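Local atomic coordinates of response regulator receiver protein (PDB entry 4XLT), a protein that probably acts as a phosphoacceptor receiver domain in two-component signalling, switched by phosphorylation of an aspartate. Residues Met4-Leu16 and Leu23-Ser37. Sequence-based numbering, arbitrary orientation.
Sequences MDFIIVDDSVFDL and LLKSGLTTSVRTFNS
I7 CG2 lies at the edge of the F35 ring, near its plane, 3.6 Å from F35 CD2. H44 of helix 38-46 meets the same ring, their planes about 35° apart. The F6 ring has L23 CD1, T29 CB and L28 CD2 around it, all oblique to its plane. The closest is T29 CB, 3.4 Å from F6 CD1.

The contact is the first beta-alpha-beta unit of a CheY-like receiver domain. Strands 4-9 and 31-35 run parallel, and helix 13-25 connects them. I8, on the same sheet face as F6, meets L23 tip to tip, I8 CD1 to L23 CD1 at 3.8 Å. L16 lays its branched end against T34 CB.

R33 N donates to F6 O at 2.8 Å, and I8 N to R33 O; both bonds are nearly straight. D10 N donates to F35 O at the end of the strand pair. The D10 carboxylate accepts S12 N from above its plane through OD1, forming an Asx turn. Its OD2 forms a salt bridge with K115, which also pairs with D15. D10 touches D60, the predicted phosphorylation site.

At the other end, OG1 of T29 is turned away from the backbone N (chi1 178°). It donates to M4 O and accepts S31 N in an ST turn. A valine here would probably leave M4 O without this donor and S31 N without its acceptor in the turn. S31 OG donates to D5 OD1 at 2.6 Å, meeting the carboxylate from above its plane, 45° out of it.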
loop_
_atom_site.group_PDB
_atom_site.type_symbol
_atom_site.label_atom_id
_atom_site.label_comp_id
_atom_site.label_asym_id
_atom_site.label_seq_id
_atom_site.Cartn_x
_atom_site.Cartn_y
_atom_site.Cartn_z
HETATM N N MSE A 4 16.389 -4.559 12.602
HETATM C CA MSE A 4 15.219 -3.693 12.704
HETATM C C MSE A 4 15.482 -2.433 13.513
HETATM O O MSE A 4 16.264 -2.437 14.463
HETATM C CB MSE A 4 14.046 -4.441 13.336
HETATM C CG MSE A 4 13.668 -5.729 12.642
HETATM SE SE MSE A 4 12.031 -6.473 13.388
HETATM C CE MSE A 4 12.173 -8.280 12.671
ATOM N N ASP A 5 14.810 -1.353 13.132
ATOM C CA ASP A 5 14.777 -0.151 13.948
ATOM C C ASP A 5 13.488 -0.140 14.757
ATOM O O ASP A 5 12.464 -0.661 14.314
ATOM C CB ASP A 5 14.872 1.110 13.086
ATOM C CG ASP A 5 16.211 1.244 12.387
ATOM O OD1 ASP A 5 17.168 0.547 12.788
ATOM O OD2 ASP A 5 16.307 2.057 11.443
ATOM N N PHE A 6 13.542 0.445 15.947
ATOM C CA PHE A 6 12.353 0.568 16.776
ATOM C C PHE A 6 12.065 2.020 17.115
ATOM O O PHE A 6 12.949 2.768 17.529
ATOM C CB PHE A 6 12.499 -0.253 18.055
ATOM C CG PHE A 6 12.048 -1.680 17.913
ATOM C CD1 PHE A 6 12.810 -2.593 17.207
ATOM C CD2 PHE A 6 10.862 -2.106 18.491
ATOM C CE1 PHE A 6 12.404 -3.910 17.080
ATOM C CE2 PHE A 6 10.446 -3.420 18.367
ATOM C CZ PHE A 6 11.218 -4.324 17.660
ATOM N N ILE A 7 10.812 2.410 16.923
ATOM C CA ILE A 7 10.360 3.745 17.269
ATOM C C ILE A 7 9.251 3.648 18.302
ATOM O O ILE A 7 8.213 3.038 18.053
ATOM C CB ILE A 7 9.858 4.504 16.030
ATOM C CG1 ILE A 7 10.990 4.656 15.011
ATOM C CG2 ILE A 7 9.294 5.862 16.428
ATOM C CD1 ILE A 7 10.562 5.287 13.708
ATOM N N ILE A 8 9.478 4.234 19.471
ATOM C CA ILE A 8 8.468 4.234 20.519
ATOM C C ILE A 8 7.855 5.621 20.642
ATOM O O ILE A 8 8.569 6.624 20.700
ATOM C CB ILE A 8 9.048 3.800 21.878
ATOM C CG1 ILE A 8 9.899 2.539 21.717
ATOM C CG2 ILE A 8 7.932 3.562 22.883
ATOM C CD1 ILE A 8 10.620 2.119 22.986
ATOM N N VAL A 9 6.526 5.670 20.661
ATOM C CA VAL A 9 5.789 6.921 20.800
ATOM C C VAL A 9 4.877 6.838 22.017
ATOM O O VAL A 9 3.859 6.146 21.989
ATOM C CB VAL A 9 4.947 7.235 19.545
ATOM C CG1 VAL A 9 4.334 8.625 19.653
ATOM C CG2 VAL A 9 5.795 7.119 18.289
ATOM N N ASP A 10 5.247 7.537 23.085
ATOM C CA ASP A 10 4.510 7.466 24.344
ATOM C C ASP A 10 4.606 8.792 25.101
ATOM O O ASP A 10 5.692 9.353 25.253
ATOM C CB ASP A 10 5.043 6.314 25.206
ATOM C CG ASP A 10 4.069 5.886 26.301
ATOM O OD1 ASP A 10 3.352 6.745 26.859
ATOM O OD2 ASP A 10 4.029 4.676 26.607
ATOM N N ASP A 11 3.468 9.290 25.576
ATOM C CA ASP A 11 3.442 10.548 26.318
ATOM C C ASP A 11 3.979 10.360 27.733
ATOM O O ASP A 11 4.366 11.326 28.393
ATOM C CB ASP A 11 2.025 11.119 26.369
ATOM C CG ASP A 11 1.071 10.234 27.144
ATOM O OD1 ASP A 11 1.168 8.996 27.013
ATOM O OD2 ASP A 11 0.227 10.776 27.890
ATOM N N SER A 12 3.991 9.113 28.197
ATOM C CA SER A 12 4.542 8.788 29.507
ATOM C C SER A 12 6.054 8.628 29.428
ATOM O O SER A 12 6.558 7.687 28.812
ATOM C CB SER A 12 3.909 7.514 30.064
ATOM O OG SER A 12 4.607 7.074 31.215
ATOM N N VAL A 13 6.771 9.552 30.057
ATOM C CA VAL A 13 8.225 9.560 30.010
ATOM C C VAL A 13 8.800 8.330 30.703
ATOM O O VAL A 13 9.776 7.744 30.236
ATOM C CB VAL A 13 8.792 10.839 30.653
ATOM C CG1 VAL A 13 10.303 10.879 30.521
ATOM C CG2 VAL A 13 8.173 12.067 30.004
ATOM N N PHE A 14 8.184 7.934 31.813
ATOM C CA PHE A 14 8.581 6.716 32.512
ATOM C C PHE A 14 8.428 5.487 31.614
ATOM O O PHE A 14 9.367 4.708 31.458
ATOM C CB PHE A 14 7.765 6.539 33.793
ATOM C CG PHE A 14 7.996 5.225 34.483
ATOM C CD1 PHE A 14 9.187 4.975 35.149
ATOM C CD2 PHE A 14 7.023 4.238 34.468
ATOM C CE1 PHE A 14 9.404 3.763 35.784
ATOM C CE2 PHE A 14 7.232 3.026 35.101
ATOM C CZ PHE A 14 8.423 2.788 35.761
ATOM N N ASP A 15 7.248 5.324 31.020
ATOM C CA ASP A 15 6.998 4.187 30.136
ATOM C C ASP A 15 7.918 4.216 28.920
ATOM O O ASP A 15 8.387 3.173 28.470
ATOM C CB ASP A 15 5.536 4.156 29.678
ATOM C CG ASP A 15 4.574 3.843 30.809
ATOM O OD1 ASP A 15 5.027 3.327 31.853
ATOM O OD2 ASP A 15 3.363 4.106 30.651
ATOM N N LEU A 16 8.177 5.413 28.400
ATOM C CA LEU A 16 9.019 5.579 27.220
ATOM C C LEU A 16 10.426 5.022 27.435
ATOM O O LEU A 16 10.885 4.168 26.676
ATOM C CB LEU A 16 9.098 7.057 26.833
ATOM C CG LEU A 16 9.679 7.378 25.457
ATOM C CD1 LEU A 16 8.836 6.747 24.361
ATOM C CD2 LEU A 16 9.770 8.879 25.256
ATOM N N LEU A 23 13.778 -3.234 25.418
ATOM C CA LEU A 23 14.064 -3.591 24.032
ATOM C C LEU A 23 15.566 -3.694 23.780
ATOM O O LEU A 23 16.025 -4.571 23.046
ATOM C CB LEU A 23 13.438 -2.573 23.075
ATOM C CG LEU A 23 11.915 -2.630 22.952
ATOM C CD1 LEU A 23 11.397 -1.514 22.059
ATOM C CD2 LEU A 23 11.477 -3.989 22.426
ATOM N N LEU A 24 16.328 -2.794 24.392
ATOM C CA LEU A 24 17.781 -2.833 24.289
ATOM C C LEU A 24 18.350 -4.002 25.084
ATOM O O LEU A 24 19.364 -4.585 24.703
ATOM C CB LEU A 24 18.396 -1.520 24.776
ATOM C CG LEU A 24 18.206 -0.307 23.867
ATOM C CD1 LEU A 24 18.862 0.920 24.478
ATOM C CD2 LEU A 24 18.771 -0.590 22.484
ATOM N N LYS A 25 17.687 -4.340 26.189
ATOM C CA LYS A 25 18.133 -5.424 27.060
ATOM C C LYS A 25 18.091 -6.766 26.338
ATOM O O LYS A 25 18.907 -7.649 26.603
ATOM C CB LYS A 25 17.277 -5.483 28.327
ATOM N N SER A 26 17.135 -6.914 25.428
ATOM C CA SER A 26 17.067 -8.103 24.589
ATOM C C SER A 26 17.845 -7.873 23.298
ATOM O O SER A 26 18.216 -6.742 22.981
ATOM C CB SER A 26 15.615 -8.470 24.280
ATOM O OG SER A 26 14.971 -7.444 23.543
ATOM N N GLY A 27 18.091 -8.946 22.556
ATOM C CA GLY A 27 18.778 -8.841 21.282
ATOM C C GLY A 27 17.810 -8.558 20.149
ATOM O O GLY A 27 18.098 -8.831 18.985
ATOM N N LEU A 28 16.656 -8.002 20.497
ATOM C CA LEU A 28 15.599 -7.755 19.529
ATOM C C LEU A 28 15.943 -6.584 18.614
ATOM O O LEU A 28 15.533 -6.551 17.453
ATOM C CB LEU A 28 14.279 -7.493 20.249
ATOM C CG LEU A 28 13.004 -7.644 19.424
ATOM C CD1 LEU A 28 12.913 -9.046 18.838
ATOM C CD2 LEU A 28 11.792 -7.336 20.287
ATOM N N THR A 29 16.698 -5.626 19.145
ATOM C CA THR A 29 17.107 -4.454 18.378
ATOM C C THR A 29 18.279 -3.748 19.043
ATOM O O THR A 29 18.563 -3.970 20.219
ATOM C CB THR A 29 15.953 -3.449 18.213
ATOM O OG1 THR A 29 16.416 -2.295 17.500
ATOM C CG2 THR A 29 15.418 -3.018 19.571
ATOM N N THR A 30 18.952 -2.893 18.284
ATOM C CA THR A 30 20.085 -2.136 18.802
ATOM C C THR A 30 19.885 -0.639 18.595
ATOM O O THR A 30 20.664 0.176 19.088
ATOM C CB THR A 30 21.407 -2.568 18.140
ATOM O OG1 THR A 30 21.289 -2.455 16.716
ATOM C CG2 THR A 30 21.739 -4.008 18.503
ATOM N N SER A 31 18.834 -0.280 17.864
ATOM C CA SER A 31 18.547 1.123 17.584
ATOM C C SER A 31 17.120 1.491 17.976
ATOM O O SER A 31 16.170 1.221 17.239
ATOM C CB SER A 31 18.786 1.433 16.104
ATOM O OG SER A 31 17.983 0.616 15.271
ATOM N N VAL A 32 16.978 2.113 19.141
ATOM C CA VAL A 32 15.672 2.546 19.618
ATOM C C VAL A 32 15.557 4.065 19.615
ATOM O O VAL A 32 16.318 4.761 20.285
ATOM C CB VAL A 32 15.385 2.030 21.038
ATOM C CG1 VAL A 32 13.988 2.444 21.475
ATOM C CG2 VAL A 32 15.539 0.520 21.092
ATOM N N ARG A 33 14.596 4.570 18.851
ATOM C CA ARG A 33 14.304 5.993 18.815
ATOM C C ARG A 33 13.055 6.259 19.653
ATOM O O ARG A 33 12.063 5.541 19.534
ATOM C CB ARG A 33 14.110 6.457 17.371
ATOM C CG ARG A 33 14.498 7.897 17.110
ATOM C CD ARG A 33 14.305 8.249 15.645
ATOM N NE ARG A 33 15.100 7.399 14.762
ATOM C CZ ARG A 33 16.312 7.713 14.317
ATOM N NH1 ARG A 33 16.878 8.861 14.672
ATOM N NH2 ARG A 33 16.961 6.879 13.515
ATOM N N THR A 34 13.103 7.273 20.511
ATOM C CA THR A 34 11.980 7.552 21.406
ATOM C C THR A 34 11.370 8.929 21.179
ATOM O O THR A 34 12.083 9.924 21.051
ATOM C CB THR A 34 12.397 7.444 22.888
ATOM O OG1 THR A 34 13.501 8.320 23.143
ATOM C CG2 THR A 34 12.795 6.016 23.233
ATOM N N PHE A 35 10.042 8.982 21.144
ATOM C CA PHE A 35 9.338 10.246 20.967
ATOM C C PHE A 35 8.276 10.449 22.038
ATOM O O PHE A 35 7.486 9.550 22.328
ATOM C CB PHE A 35 8.699 10.321 19.580
ATOM C CG PHE A 35 9.694 10.313 18.457
ATOM C CD1 PHE A 35 10.378 11.468 18.112
ATOM C CD2 PHE A 35 9.941 9.151 17.745
ATOM C CE1 PHE A 35 11.294 11.463 17.079
ATOM C CE2 PHE A 35 10.855 9.138 16.708
ATOM C CZ PHE A 35 11.533 10.295 16.376
ATOM N N ASN A 36 8.264 11.647 22.610
ATOM C CA ASN A 36 7.344 11.994 23.682
ATOM C C ASN A 36 6.061 12.615 23.135
ATOM O O ASN A 36 5.105 12.847 23.876
ATOM C CB ASN A 36 8.026 12.951 24.663
ATOM C CG ASN A 36 7.295 13.054 25.985
ATOM O OD1 ASN A 36 6.486 12.192 26.328
ATOM N ND2 ASN A 36 7.581 14.110 26.741
ATOM N N SER A 37 6.050 12.882 21.832
ATOM C CA SER A 37 4.894 13.494 21.183
ATOM C C SER A 37 4.679 12.956 19.772
ATOM O O SER A 37 5.636 12.650 19.057
ATOM C CB SER A 37 5.053 15.013 21.137
ATOM O OG SER A 37 6.205 15.374 20.397
HETATM O O HOH W 1 15.229 3.360 15.668
#